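Local coordinates for protein mitochondrial edited mRNA stability factor 1 (Trypanosoma brucei, PDB 6NL1) that probably acts as a Nudix-family hydrolase that processes the 5' ends of mitochondrial mRNAs and contributes to the stability of edited transcripts, at residues A334-P339 with A344-S349; E216-R221 with T262-D267. All blocks are in the same frame, centred on the assembly; numbering follows the deposited sequence.

Contact 1: A334-P339 with A344-S349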
loop_
_atom_site.group_PDB
_atom_site.type_symbol
_atom_site.label_atom_id
_atom_site.label_comp_id
_atom_site.label_asym_id
_atom_site.label_seq_id
_atom_site.Cartn_x
_atom_site.Cartn_y
_atom_site.Cartn_z
ATOM N N ALA A 334 -2.490 15.344 -18.544
ATOM C CA ALA A 334 -3.532 15.901 -19.408
ATOM C C ALA A 334 -3.247 15.520 -20.856
ATOM O O ALA A 334 -4.147 15.280 -21.654
ATOM C CB ALA A 334 -3.590 17.420 -19.262
ATOM N N GLN A 335 -1.972 15.454 -21.186
ATOM C CA GLN A 335 -1.552 15.164 -22.545
ATOM C C GLN A 335 -1.739 13.687 -22.890
ATOM O O GLN A 335 -2.202 13.355 -23.973
ATOM C CB GLN A 335 -0.083 15.558 -22.684
ATOM C CG GLN A 335 0.505 15.523 -24.070
ATOM C CD GLN A 335 1.956 15.987 -24.054
ATOM O OE1 GLN A 335 2.796 15.483 -24.805
ATOM N NE2 GLN A 335 2.257 16.948 -23.176
ATOM N N LEU A 336 -1.406 12.803 -21.953
ATOM C CA LEU A 336 -1.269 11.381 -22.262
ATOM C C LEU A 336 -2.353 10.474 -21.685
ATOM O O LEU A 336 -2.627 9.409 -22.235
ATOM C CB LEU A 336 0.096 10.883 -21.772
ATOM C CG LEU A 336 1.317 11.482 -22.473
ATOM C CD1 LEU A 336 2.581 11.078 -21.739
ATOM C CD2 LEU A 336 1.367 11.054 -23.951
ATOM N N ALA A 337 -2.952 10.865 -20.568
ATOM C CA ALA A 337 -3.915 9.984 -19.915
ATOM C C ALA A 337 -5.304 10.067 -20.549
ATOM O O ALA A 337 -5.687 11.091 -21.112
ATOM C CB ALA A 337 -3.982 10.271 -18.424
ATOM N N ASP A 338 -6.042 8.967 -20.466
ATOM C CA ASP A 338 -7.398 8.913 -20.989
ATOM C C ASP A 338 -8.366 9.203 -19.843
ATOM O O ASP A 338 -8.448 8.434 -18.888
ATOM C CB ASP A 338 -7.681 7.532 -21.587
ATOM C CG ASP A 338 -9.054 7.438 -22.230
ATOM O OD1 ASP A 338 -9.909 8.306 -21.962
ATOM O OD2 ASP A 338 -9.275 6.491 -23.010
ATOM N N PRO A 339 -9.088 10.328 -19.930
ATOM C CA PRO A 339 -9.976 10.725 -18.831
ATOM C C PRO A 339 -11.080 9.700 -18.540
ATOM O O PRO A 339 -11.573 9.654 -17.416
ATOM C CB PRO A 339 -10.551 12.074 -19.297
ATOM C CG PRO A 339 -10.237 12.168 -20.756
ATOM C CD PRO A 339 -9.051 11.317 -21.023
ATOM N N ALA A 344 -2.733 6.017 -18.244
ATOM C CA ALA A 344 -1.812 6.532 -19.256
ATOM C C ALA A 344 -0.681 5.542 -19.526
ATOM O O ALA A 344 -0.222 4.852 -18.611
ATOM C CB ALA A 344 -1.216 7.875 -18.806
ATOM N N TRP A 345 -0.222 5.488 -20.777
ATOM C CA TRP A 345 1.023 4.797 -21.117
ATOM C C TRP A 345 2.170 5.785 -21.011
ATOM O O TRP A 345 2.189 6.798 -21.710
ATOM C CB TRP A 345 0.985 4.230 -22.538
ATOM C CG TRP A 345 0.038 3.087 -22.712
ATOM C CD1 TRP A 345 -1.180 3.111 -23.346
ATOM C CD2 TRP A 345 0.219 1.749 -22.239
ATOM N NE1 TRP A 345 -1.758 1.866 -23.299
ATOM C CE2 TRP A 345 -0.922 1.013 -22.626
ATOM C CE3 TRP A 345 1.235 1.101 -21.527
ATOM C CZ2 TRP A 345 -1.073 -0.338 -22.327
ATOM C CZ3 TRP A 345 1.084 -0.242 -21.230
ATOM C CH2 TRP A 345 -0.062 -0.949 -21.631
ATOM N N MET A 346 3.131 5.494 -20.144
ATOM C CA MET A 346 4.219 6.435 -19.892
ATOM C C MET A 346 5.584 5.778 -19.843
ATOM O O MET A 346 5.728 4.674 -19.323
ATOM C CB MET A 346 3.966 7.175 -18.576
ATOM C CG MET A 346 2.708 8.062 -18.599
ATOM S SD MET A 346 2.595 9.234 -17.223
ATOM C CE MET A 346 1.319 10.336 -17.827
ATOM N N LYS A 347 6.584 6.478 -20.374
ATOM C CA LYS A 347 7.971 6.050 -20.294
ATOM C C LYS A 347 8.615 6.560 -19.020
ATOM O O LYS A 347 8.434 7.714 -18.647
ATOM C CB LYS A 347 8.777 6.586 -21.479
ATOM C CG LYS A 347 8.458 5.936 -22.807
ATOM C CD LYS A 347 9.395 6.451 -23.878
ATOM C CE LYS A 347 9.210 5.696 -25.185
ATOM N NZ LYS A 347 10.129 6.223 -26.226
ATOM N N ALA A 348 9.400 5.709 -18.369
ATOM C CA ALA A 348 10.180 6.156 -17.227
ATOM C C ALA A 348 11.071 7.351 -17.577
ATOM O O ALA A 348 11.214 8.274 -16.777
ATOM C CB ALA A 348 11.003 5.023 -16.675
ATOM N N SER A 349 11.672 7.340 -18.766
ATOM C CA SER A 349 12.542 8.446 -19.165
ATOM C C SER A 349 11.763 9.766 -19.241
ATOM O O SER A 349 12.288 10.835 -18.946
ATOM C CB SER A 349 13.218 8.170 -20.506
ATOM O OG SER A 349 12.261 8.130 -21.554
HETATM O O HOH W 1 -1.434 6.977 -23.031
#

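Contact 2: E216-R221 with T262-D267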
loop_
_atom_site.group_PDB
_atom_site.type_symbol
_atom_site.label_atom_id
_atom_site.label_comp_id
_atom_site.label_asym_id
_atom_site.label_seq_id
_atom_site.Cartn_x
_atom_site.Cartn_y
_atom_site.Cartn_z
ATOM N N GLU A 216 6.837 1.296 -22.592
ATOM C CA GLU A 216 5.892 2.180 -21.900
ATOM C C GLU A 216 5.143 1.423 -20.805
ATOM O O GLU A 216 4.726 0.278 -20.998
ATOM C CB GLU A 216 4.869 2.777 -22.883
ATOM C CG GLU A 216 5.459 3.695 -23.945
ATOM C CD GLU A 216 4.406 4.421 -24.781
ATOM O OE1 GLU A 216 3.342 3.836 -25.101
ATOM O OE2 GLU A 216 4.654 5.592 -25.131
ATOM N N TRP A 217 4.963 2.075 -19.663
ATOM C CA TRP A 217 4.307 1.469 -18.509
ATOM C C TRP A 217 2.910 2.059 -18.328
ATOM O O TRP A 217 2.717 3.276 -18.431
ATOM C CB TRP A 217 5.136 1.714 -17.235
ATOM C CG TRP A 217 6.529 1.191 -17.326
ATOM C CD1 TRP A 217 7.647 1.891 -17.673
ATOM C CD2 TRP A 217 6.953 -0.162 -17.092
ATOM N NE1 TRP A 217 8.750 1.056 -17.666
ATOM C CE2 TRP A 217 8.348 -0.207 -17.311
ATOM C CE3 TRP A 217 6.288 -1.340 -16.714
ATOM C CZ2 TRP A 217 9.094 -1.385 -17.169
ATOM C CZ3 TRP A 217 7.029 -2.512 -16.572
ATOM C CH2 TRP A 217 8.420 -2.522 -16.805
ATOM N N LEU A 218 1.940 1.197 -18.055
ATOM C CA LEU A 218 0.595 1.653 -17.722
ATOM C C LEU A 218 0.586 2.267 -16.323
ATOM O O LEU A 218 1.027 1.641 -15.365
ATOM C CB LEU A 218 -0.381 0.481 -17.771
ATOM C CG LEU A 218 -1.863 0.840 -17.716
ATOM C CD1 LEU A 218 -2.236 1.621 -18.962
ATOM C CD2 LEU A 218 -2.715 -0.416 -17.594
ATOM N N MET A 219 0.083 3.490 -16.203
ATOM C CA MET A 219 0.049 4.161 -14.912
ATOM C C MET A 219 -1.319 4.769 -14.579
ATOM O O MET A 219 -2.085 5.117 -15.477
ATOM C CB MET A 219 1.128 5.242 -14.871
ATOM C CG MET A 219 2.517 4.680 -15.174
ATOM S SD MET A 219 3.827 5.718 -14.547
ATOM C CE MET A 219 3.273 7.320 -15.078
ATOM N N LEU A 220 -1.608 4.885 -13.282
ATOM C CA LEU A 220 -2.831 5.514 -12.792
ATOM C C LEU A 220 -2.450 6.562 -11.763
ATOM O O LEU A 220 -1.325 6.576 -11.272
ATOM C CB LEU A 220 -3.737 4.498 -12.084
ATOM C CG LEU A 220 -4.275 3.269 -12.812
ATOM C CD1 LEU A 220 -3.390 2.072 -12.523
ATOM C CD2 LEU A 220 -5.720 2.989 -12.374
ATOM N N ARG A 221 -3.402 7.424 -11.417
ATOM C CA ARG A 221 -3.198 8.379 -10.337
ATOM C C ARG A 221 -4.293 8.208 -9.294
ATOM O O ARG A 221 -5.455 8.507 -9.547
ATOM C CB ARG A 221 -3.170 9.805 -10.885
ATOM C CG ARG A 221 -1.985 10.047 -11.842
ATOM C CD ARG A 221 -1.904 11.495 -12.279
ATOM N NE ARG A 221 -1.443 12.375 -11.203
ATOM C CZ ARG A 221 -1.545 13.699 -11.259
ATOM N NH1 ARG A 221 -2.081 14.277 -12.330
ATOM N NH2 ARG A 221 -1.113 14.446 -10.259
ATOM N N THR A 262 -7.579 -1.747 -13.387
ATOM C CA THR A 262 -7.508 -1.511 -14.825
ATOM C C THR A 262 -8.508 -2.305 -15.638
ATOM O O THR A 262 -8.786 -1.964 -16.789
ATOM C CB THR A 262 -6.115 -1.860 -15.376
ATOM O OG1 THR A 262 -5.925 -3.276 -15.293
ATOM C CG2 THR A 262 -5.026 -1.152 -14.581
ATOM N N GLY A 263 -9.026 -3.381 -15.052
ATOM C CA GLY A 263 -9.931 -4.269 -15.762
ATOM C C GLY A 263 -9.191 -5.214 -16.697
ATOM O O GLY A 263 -9.809 -5.920 -17.493
ATOM N N ILE A 264 -7.865 -5.235 -16.601
ATOM C CA ILE A 264 -7.045 -6.114 -17.442
ATOM C C ILE A 264 -6.824 -7.498 -16.827
ATOM O O ILE A 264 -6.447 -7.636 -15.653
ATOM C CB ILE A 264 -5.661 -5.492 -17.734
ATOM C CG1 ILE A 264 -5.810 -4.213 -18.556
ATOM C CG2 ILE A 264 -4.755 -6.494 -18.468
ATOM C CD1 ILE A 264 -4.511 -3.453 -18.723
ATOM N N THR A 265 -7.041 -8.526 -17.635
ATOM C CA THR A 265 -6.774 -9.896 -17.222
ATOM C C THR A 265 -5.489 -10.383 -17.880
ATOM O O THR A 265 -5.391 -10.387 -19.108
ATOM C CB THR A 265 -7.929 -10.838 -17.639
ATOM O OG1 THR A 265 -9.139 -10.427 -16.995
ATOM C CG2 THR A 265 -7.619 -12.288 -17.260
ATOM N N VAL A 266 -4.503 -10.770 -17.074
ATOM C CA VAL A 266 -3.299 -11.413 -17.607
ATOM C C VAL A 266 -3.182 -12.832 -17.085
ATOM O O VAL A 266 -3.685 -13.151 -16.009
ATOM C CB VAL A 266 -1.993 -10.687 -17.202
ATOM C CG1 VAL A 266 -1.802 -9.423 -18.014
ATOM C CG2 VAL A 266 -1.962 -10.426 -15.691
ATOM N N ASP A 267 -2.498 -13.679 -17.841
ATOM C CA ASP A 267 -2.263 -15.049 -17.407
ATOM C C ASP A 267 -1.001 -15.150 -16.546
ATOM O O ASP A 267 0.023 -14.544 -16.858
ATOM C CB ASP A 267 -2.165 -15.981 -18.620
ATOM C CG ASP A 267 -2.147 -17.449 -18.223
ATOM O OD1 ASP A 267 -3.240 -18.039 -18.076
ATOM O OD2 ASP A 267 -1.044 -18.014 -18.046
#

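Contact 1: A334-P339 with A344-S349
Ala-337 and Ala-344 bring the end of helix 328-336 against strand 343-346 at very short range, consistent with two small side chains allowing a close approach. Their CA atoms lie 4.1 Å apart, and the Ala-344 CB methyl rests on the Ala-337 CA at 3.6 Å while also meeting the Ala-337 CB. The second apolar pair is Leu-336 with Met-346. Met-346 has CG anti to its carbonyl carbon (chi1 -64°) and then runs extended, which carries its terminal methyl to the leucine; there Met-346 CE lies 4.2 Å from Leu-336 CB and equally near Leu-336 CD1, the two side chains crossing at a slant. Trp-333, one turn back in the helix, packs on both Ala-344 and Met-346 and continues this apolar layer.

The polar link is indirect. One water donates to Leu-336 O at 2.8 Å and accepts from Trp-345 N at 3.0 Å, joining the Leu-336 carbonyl, near the end of the helix, to a strand amide. Ala-344 and Met-346 spend their backbone bonds on strand 216-223, whereas the water serves the intervening residue. Trp-345 turns its indole away from the helix and makes a cation-pi contact with Arg-207. Helix 328-336 and strand 343-346, joined by a short loop, thus pack together where the strand enters the mixed sheet, within the alpha/beta/alpha sandwich of the Nudix fold.

Contact 2: E216-R221 with T262-D267
Methyl groups alone carry this buried contact: Leu-218 and Leu-220 of strand 216-223 meet Thr-262 and Ile-264 through carbon, with the nearest CA atoms, those of Leu-220 and Thr-262, still 8.7 Å apart. The setting is the Nudix fold, and Thr-262 to Ile-264 match the closing residues of the Nudix box, degenerate in this protein, where the helix 250-262 gives way to loop. Gly-263 makes that exit with a positive phi of 79°, a conformation that glycine adopts readily.

Leu-218 makes two of the three side-chain contacts. With CG opposite the backbone N (chi1 -168°), it sends CD2 to Ile-264 CD1 at 3.7 Å, tip to tip, and the same CD2 lies 3.9 Å from Thr-262 CG2. Leu-220 comes to that threonine methyl from a second direction, roughly at right angles, through CD1.

Thr-262 thus divides its two branches between tasks. CG2 faces the leucines, while the hydroxyl bonds locally, within the helix end and the turn that follows: OG1 is hydrogen-bonded to Leu-258 O in the preceding helical turn and closes an ST turn by accepting from the amide of Ile-264, with Ile-264 N to Thr-262 OG1 at 3.1 Å and an N-H...O angle of 154°.

The two contacts show how one sheet is covered on both faces. Their centres are 12 Å apart, and strands 216-223 and 343-346, one from each, run antiparallel as neighbours, joined by probable hydrogen bonds from Trp-217 N to Met-346 O (2.7 Å) and from Met-219 N to Ala-344 O (2.8 Å). Met-219 and Met-346 lie on the face covered by contact 1, while Leu-218 and Leu-220 turn to the other face, towards contact 2. Contact 2 lies closer to the nucleotide pocket: the Leu-220 side chain is about 8 Å from that of Arg-202, a GDP-binding residue, although this model holds no GDP. Contact 1 lies away from that site.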